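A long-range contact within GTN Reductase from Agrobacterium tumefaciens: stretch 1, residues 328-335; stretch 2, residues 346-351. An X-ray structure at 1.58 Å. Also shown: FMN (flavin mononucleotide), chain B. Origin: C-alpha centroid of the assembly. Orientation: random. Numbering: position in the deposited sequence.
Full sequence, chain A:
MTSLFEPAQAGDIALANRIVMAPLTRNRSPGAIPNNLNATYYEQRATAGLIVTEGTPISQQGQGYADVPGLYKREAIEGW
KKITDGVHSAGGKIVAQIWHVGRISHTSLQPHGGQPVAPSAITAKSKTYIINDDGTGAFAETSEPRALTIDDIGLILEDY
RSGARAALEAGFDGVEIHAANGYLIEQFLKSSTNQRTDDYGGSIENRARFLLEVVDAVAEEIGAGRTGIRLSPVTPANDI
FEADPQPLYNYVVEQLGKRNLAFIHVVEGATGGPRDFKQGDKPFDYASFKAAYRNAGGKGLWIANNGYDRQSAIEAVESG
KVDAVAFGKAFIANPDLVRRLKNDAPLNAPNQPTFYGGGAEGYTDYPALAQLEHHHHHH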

ATOM      1  N   GLY A 328      -3.013  -8.375   7.542  1.00 16.13           N
ATOM      2  CA  GLY A 328      -3.782  -7.162   7.727  1.00 19.82           C
ATOM      3  C   GLY A 328      -4.694  -7.241   8.940  1.00 16.03           C
ATOM      4  O   GLY A 328      -4.361  -6.743  10.020  1.00 17.29           O
ATOM      5  N   LYS A 329      -5.844  -7.906   8.798  1.00 17.77           N
ATOM      6  CA  LYS A 329      -6.826  -7.908   9.875  1.00 17.61           C
ATOM      7  C   LYS A 329      -6.271  -8.523  11.155  1.00 18.55           C
ATOM      8  O   LYS A 329      -6.618  -8.082  12.251  1.00 18.29           O
ATOM      9  N   ALA A 330      -5.378  -9.503  11.051  1.00 19.76           N
ATOM     10  CA  ALA A 330      -4.831 -10.086  12.270  1.00 18.89           C
ATOM     11  C   ALA A 330      -3.974  -9.081  13.035  1.00 18.30           C
ATOM     12  O   ALA A 330      -3.918  -9.140  14.275  1.00 20.02           O
ATOM     13  N   PHE A 331      -3.302  -8.160  12.334  1.00 18.71           N
ATOM     14  CA  PHE A 331      -2.541  -7.122  13.030  1.00 19.11           C
ATOM     15  C   PHE A 331      -3.431  -6.026  13.612  1.00 19.53           C
ATOM     16  O   PHE A 331      -3.070  -5.421  14.630  1.00 19.86           O
ATOM     17  N   ILE A 332      -4.603  -5.762  13.023  1.00 17.96           N
ATOM     18  CA  ILE A 332      -5.556  -4.873  13.687  1.00 17.14           C
ATOM     19  C   ILE A 332      -5.805  -5.349  15.103  1.00 19.19           C
ATOM     20  O   ILE A 332      -5.761  -4.572  16.060  1.00 19.68           O
ATOM     21  N   ALA A 333      -6.045  -6.642  15.261  1.00 16.83           N
ATOM     22  CA  ALA A 333      -6.584  -7.170  16.505  1.00 17.77           C
ATOM     23  C   ALA A 333      -5.527  -7.723  17.446  1.00 18.24           C
ATOM     24  O   ALA A 333      -5.855  -8.028  18.591  1.00 19.07           O
ATOM     25  N   ASN A 334      -4.282  -7.879  16.991  1.00 19.44           N
ATOM     26  CA  ASN A 334      -3.239  -8.563  17.759  1.00 20.29           C
ATOM     27  C   ASN A 334      -1.972  -7.731  17.681  1.00 17.85           C
ATOM     28  O   ASN A 334      -1.148  -7.913  16.768  1.00 19.98           O
ATOM     29  N   PRO A 335      -1.778  -6.810  18.617  1.00 22.16           N
ATOM     30  CA  PRO A 335      -0.553  -6.000  18.565  1.00 22.14           C
ATOM     31  C   PRO A 335       0.695  -6.858  18.648  1.00 20.68           C
ATOM     32  O   PRO A 335       1.684  -6.592  17.953  1.00 20.68           O
ATOM     33  N   PRO A 346      -3.729 -18.371  20.962  1.00 32.94           N
ATOM     34  CA  PRO A 346      -4.952 -17.889  20.306  1.00 35.34           C
ATOM     35  C   PRO A 346      -4.845 -16.416  19.934  1.00 29.24           C
ATOM     36  O   PRO A 346      -4.106 -15.648  20.548  1.00 32.53           O
ATOM     37  N   LEU A 347      -5.590 -16.033  18.901  1.00 28.58           N
ATOM     38  CA  LEU A 347      -5.610 -14.665  18.402  1.00 28.87           C
ATOM     39  C   LEU A 347      -6.898 -13.967  18.815  1.00 31.90           C
ATOM     40  O   LEU A 347      -7.949 -14.596  18.949  1.00 34.91           O
ATOM     41  N   ASN A 348      -6.808 -12.655  19.026  1.00 25.65           N
ATOM     42  CA  ASN A 348      -8.011 -11.851  19.173  1.00 26.45           C
ATOM     43  C   ASN A 348      -8.717 -11.746  17.826  1.00 24.16           C
ATOM     44  O   ASN A 348      -8.078 -11.737  16.773  1.00 25.06           O
ATOM     45  N   ALA A 349     -10.044 -11.607  17.871  1.00 28.39           N
ATOM     46  CA  ALA A 349     -10.852 -11.421  16.667  1.00 29.38           C
ATOM     47  C   ALA A 349     -10.981  -9.929  16.321  1.00 25.81           C
ATOM     48  O   ALA A 349     -11.216  -9.101  17.216  1.00 26.22           O
ATOM     49  N   PRO A 350     -10.858  -9.540  15.051  1.00 24.21           N
ATOM     50  CA  PRO A 350     -11.027  -8.125  14.703  1.00 21.90           C
ATOM     51  C   PRO A 350     -12.480  -7.684  14.825  1.00 27.94           C
ATOM     52  O   PRO A 350     -13.414  -8.455  14.589  1.00 31.47           O
ATOM     53  N   ASN A 351     -12.662  -6.416  15.194  1.00 22.45           N
ATOM     54  CA  ASN A 351     -13.977  -5.784  15.298  1.00 21.13           C
ATOM     55  C   ASN A 351     -14.164  -4.863  14.091  1.00 28.12           C
ATOM     56  O   ASN A 351     -13.711  -3.712  14.091  1.00 23.55           O
TER

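Three hydrogen bonds, all made by the two asparagines Asn334 and Asn348, join the end of the helix 329-333 to the extended segment 346-351. The shortest runs from Asn348 N to Asn334 OD1, at 2.8 Å with an N-H...acceptor angle of 157°. The amide of the same side chain also donates back: Asn334 ND2 lies 3.2 Å from Asn348 O, at 153°. One carboxamide therefore meets both the backbone NH and the backbone C=O of a single residue, so that the two bonds close a ring that includes the Asn348 backbone from N to O.

The conformation of Asn334 accounts for this reach. Its CA-to-CB bond points sideways to the other stretch, but chi1 of -64° (m) and chi2 of -83° bring the end of the side chain nearer. Asn334 is also the first residue after the helix to leave helical phi/psi, at -135/90. Its ND2 makes a second bond, to Ala330 O at 3.0 Å and 158°, so the amide group is held against the helix backbone while it engages Asn348.

Asn348 supplies the third cross-link from its own side chain. Its CA-to-CB bond points toward the helix, and with chi1 at -61° (m) and chi2 at -43° its ND2 donates to Ala333 O across 2.9 Å, at an angle of 161°. The acceptor belongs to the last residue of the helix, whose carbonyl is used here by a side chain from the other stretch. Asn348 ND2 is also hydrogen-bonded elsewhere in the structure.

Apolar packing lies beside these bonds, between Ala333 and Pro350. Ala333 directs CB toward the second stretch, where it lies 3.7 Å from Pro350 N and 3.8 Å from Ala349 C, so the methyl rests against the backbone at that junction. It also packs on the proline ring, with Ala333 CB 4.1 Å from Pro350 CG. The register agrees: Ala333 CA and Pro350 CA are the nearest such pair across the stretches, 4.9 Å apart. The Pro350 ring, C-gamma exo, reaches one turn back along the helix, its CG lying 3.6 Å from Lys329 O and 4.0 Å from Lys329 CB. Leu347 (chi1 -57°, m; chi2 -177°, t) flanks the polar cluster, with its CB 3.8 Å from Asn334 OD1. Ala349, by contrast, points its CB away, contributing backbone rather than side chain. Together the two stretches bury 346 Å², summed over both sides.

The other end of the helix holds the FMN phosphate. Gly328 N donates to FMN O3P at 2.8 Å and 171°, and Lys329 N to FMN O2P at 2.9 Å and 173°. Lys329 NZ reaches the same FMN O2P at 2.8 Å. Its chi angles of -69°, -174°, -69° and -58° (m, t, m, m) lead the chain end away from the second stretch, so Lys329 touches Pro350 near its backbone and the phosphate at its tip. An ideal CB on Gly328 would come within 2.7 Å of FMN O4', a clash that the absent side chain avoids.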

ATOM      1  CB  LYS A 329      -8.089  -8.638   9.427  1.00 20.11           C
ATOM      2  CG  LYS A 329      -8.857  -7.860   8.351  1.00 19.88           C
ATOM      3  CD  LYS A 329     -10.183  -8.509   8.026  1.00 26.92           C
ATOM      4  CE  LYS A 329      -9.992  -9.824   7.304  1.00 25.44           C
ATOM      5  NZ  LYS A 329      -9.228  -9.698   6.032  1.00 24.95           N
ATOM      6  CB  ALA A 330      -4.017 -11.340  11.952  1.00 19.60           C
ATOM      7  CB  PHE A 331      -1.479  -6.517  12.101  1.00 15.73           C
ATOM      8  CG  PHE A 331      -0.096  -7.032  12.373  1.00 16.93           C
ATOM      9  CD1 PHE A 331       0.488  -6.817  13.610  1.00 21.20           C
ATOM     10  CD2 PHE A 331       0.610  -7.732  11.414  1.00 17.38           C
ATOM     11  CE1 PHE A 331       1.748  -7.282  13.892  1.00 22.74           C
ATOM     12  CE2 PHE A 331       1.879  -8.200  11.684  1.00 17.50           C
ATOM     13  CZ  PHE A 331       2.447  -7.979  12.928  1.00 19.09           C
ATOM     14  CB  ILE A 332      -6.875  -4.795  12.898  1.00 17.97           C
ATOM     15  CG1 ILE A 332      -6.650  -4.057  11.588  1.00 16.81           C
ATOM     16  CG2 ILE A 332      -7.973  -4.121  13.737  1.00 20.00           C
ATOM     17  CD1 ILE A 332      -7.879  -4.030  10.679  1.00 20.55           C
ATOM     18  CB  ALA A 333      -7.616  -8.267  16.201  1.00 26.86           C
ATOM     19  CB  ASN A 334      -2.999  -9.970  17.225  1.00 18.57           C
ATOM     20  CG  ASN A 334      -4.201 -10.836  17.398  1.00 19.24           C
ATOM     21  OD1 ASN A 334      -4.414 -11.399  18.466  1.00 22.68           O
ATOM     22  ND2 ASN A 334      -5.024 -10.932  16.348  1.00 23.26           N
ATOM     23  CB  PRO A 335      -0.712  -5.059  19.769  1.00 19.67           C
ATOM     24  CG  PRO A 335      -1.681  -5.727  20.673  1.00 29.17           C
ATOM     25  CD  PRO A 335      -2.623  -6.479  19.777  1.00 23.16           C
ATOM     26  CB  PRO A 346      -6.038 -18.117  21.365  1.00 39.22           C
ATOM     27  CG  PRO A 346      -5.460 -19.104  22.310  1.00 48.48           C
ATOM     28  CD  PRO A 346      -3.995 -18.844  22.330  1.00 39.42           C
ATOM     29  CB  LEU A 347      -5.481 -14.656  16.882  1.00 23.14           C
ATOM     30  CG  LEU A 347      -4.238 -15.355  16.339  1.00 36.57           C
ATOM     31  CD1 LEU A 347      -4.202 -15.200  14.829  1.00 45.52           C
ATOM     32  CD2 LEU A 347      -2.957 -14.814  16.969  1.00 33.12           C
ATOM     33  CB  ASN A 348      -7.686 -10.428  19.640  1.00 27.60           C
ATOM     34  CG  ASN A 348      -6.998 -10.369  20.986  1.00 28.06           C
ATOM     35  OD1 ASN A 348      -7.361 -11.063  21.939  1.00 30.82           O
ATOM     36  ND2 ASN A 348      -6.016  -9.496  21.083  1.00 25.80           N
ATOM     37  CB  ALA A 349     -12.244 -12.010  16.863  1.00 51.44           C
ATOM     38  CB  PRO A 350     -10.546  -8.046  13.244  1.00 27.00           C
ATOM     39  CG  PRO A 350      -9.936  -9.361  12.942  1.00 31.57           C
ATOM     40  CD  PRO A 350     -10.558 -10.350  13.862  1.00 27.75           C
ATOM     41  CB  ASN A 351     -14.097  -5.027  16.617  1.00 28.73           C
ATOM     42  CG  ASN A 351     -15.467  -4.388  16.805  1.00 32.55           C
ATOM     43  OD1 ASN A 351     -15.623  -3.171  16.685  1.00 43.99           O
ATOM     44  ND2 ASN A 351     -16.472  -5.215  17.090  1.00 41.50           N
TER
HETATM   45  N1  FMN B 401      -4.370  -2.051   1.540  1.00 13.95           N
HETATM   46  C2  FMN B 401      -3.466  -1.096   1.146  1.00 14.56           C
HETATM   47  O2  FMN B 401      -2.644  -1.307   0.225  1.00 13.88           O
HETATM   48  N3  FMN B 401      -3.436   0.118   1.797  1.00 13.78           N
HETATM   49  C4  FMN B 401      -4.281   0.510   2.819  1.00 18.21           C
HETATM   50  O4  FMN B 401      -4.140   1.603   3.365  1.00 15.09           O
HETATM   51  C4A FMN B 401      -5.251  -0.491   3.207  1.00 15.82           C
HETATM   52  N5  FMN B 401      -6.067  -0.211   4.191  1.00 17.57           N
HETATM   53  C5A FMN B 401      -6.879  -1.230   4.659  1.00 14.45           C
HETATM   54  C6  FMN B 401      -7.668  -0.985   5.777  1.00 13.65           C
HETATM   55  C7  FMN B 401      -8.413  -2.002   6.358  1.00 16.15           C
HETATM   56  C7M FMN B 401      -9.228  -1.694   7.590  1.00 17.99           C
HETATM   57  C8  FMN B 401      -8.384  -3.289   5.812  1.00 14.99           C
HETATM   58  C8M FMN B 401      -9.129  -4.428   6.454  1.00 15.24           C
HETATM   59  C9  FMN B 401      -7.615  -3.537   4.678  1.00 13.99           C
HETATM   60  C9A FMN B 401      -6.856  -2.515   4.106  1.00 12.77           C
HETATM   61  N10 FMN B 401      -5.979  -2.761   3.028  1.00 13.01           N
HETATM   62  C10 FMN B 401      -5.185  -1.763   2.536  1.00 16.36           C
HETATM   63  C1' FMN B 401      -5.804  -4.149   2.574  1.00 13.76           C
HETATM   64  C2' FMN B 401      -4.887  -4.917   3.516  1.00 13.24           C
HETATM   65  O2' FMN B 401      -3.558  -4.383   3.476  1.00 14.00           O
HETATM   66  C3' FMN B 401      -4.825  -6.414   3.208  1.00 13.06           C
HETATM   67  O3' FMN B 401      -4.433  -6.606   1.851  1.00 17.08           O
HETATM   68  C4' FMN B 401      -6.149  -7.141   3.436  1.00 13.82           C
HETATM   69  O4' FMN B 401      -6.647  -6.862   4.746  1.00 16.59           O
HETATM   70  C5' FMN B 401      -6.031  -8.636   3.207  1.00 15.21           C
HETATM   71  O5' FMN B 401      -5.108  -9.219   4.149  1.00 15.69           O
HETATM   72  P   FMN B 401      -5.548 -10.079   5.454  1.00 18.04           P
HETATM   73  O1P FMN B 401      -6.279 -11.289   4.912  1.00 19.42           O
HETATM   74  O2P FMN B 401      -6.486  -9.176   6.236  1.00 18.55           O
HETATM   75  O3P FMN B 401      -4.269 -10.386   6.145  1.00 17.50           O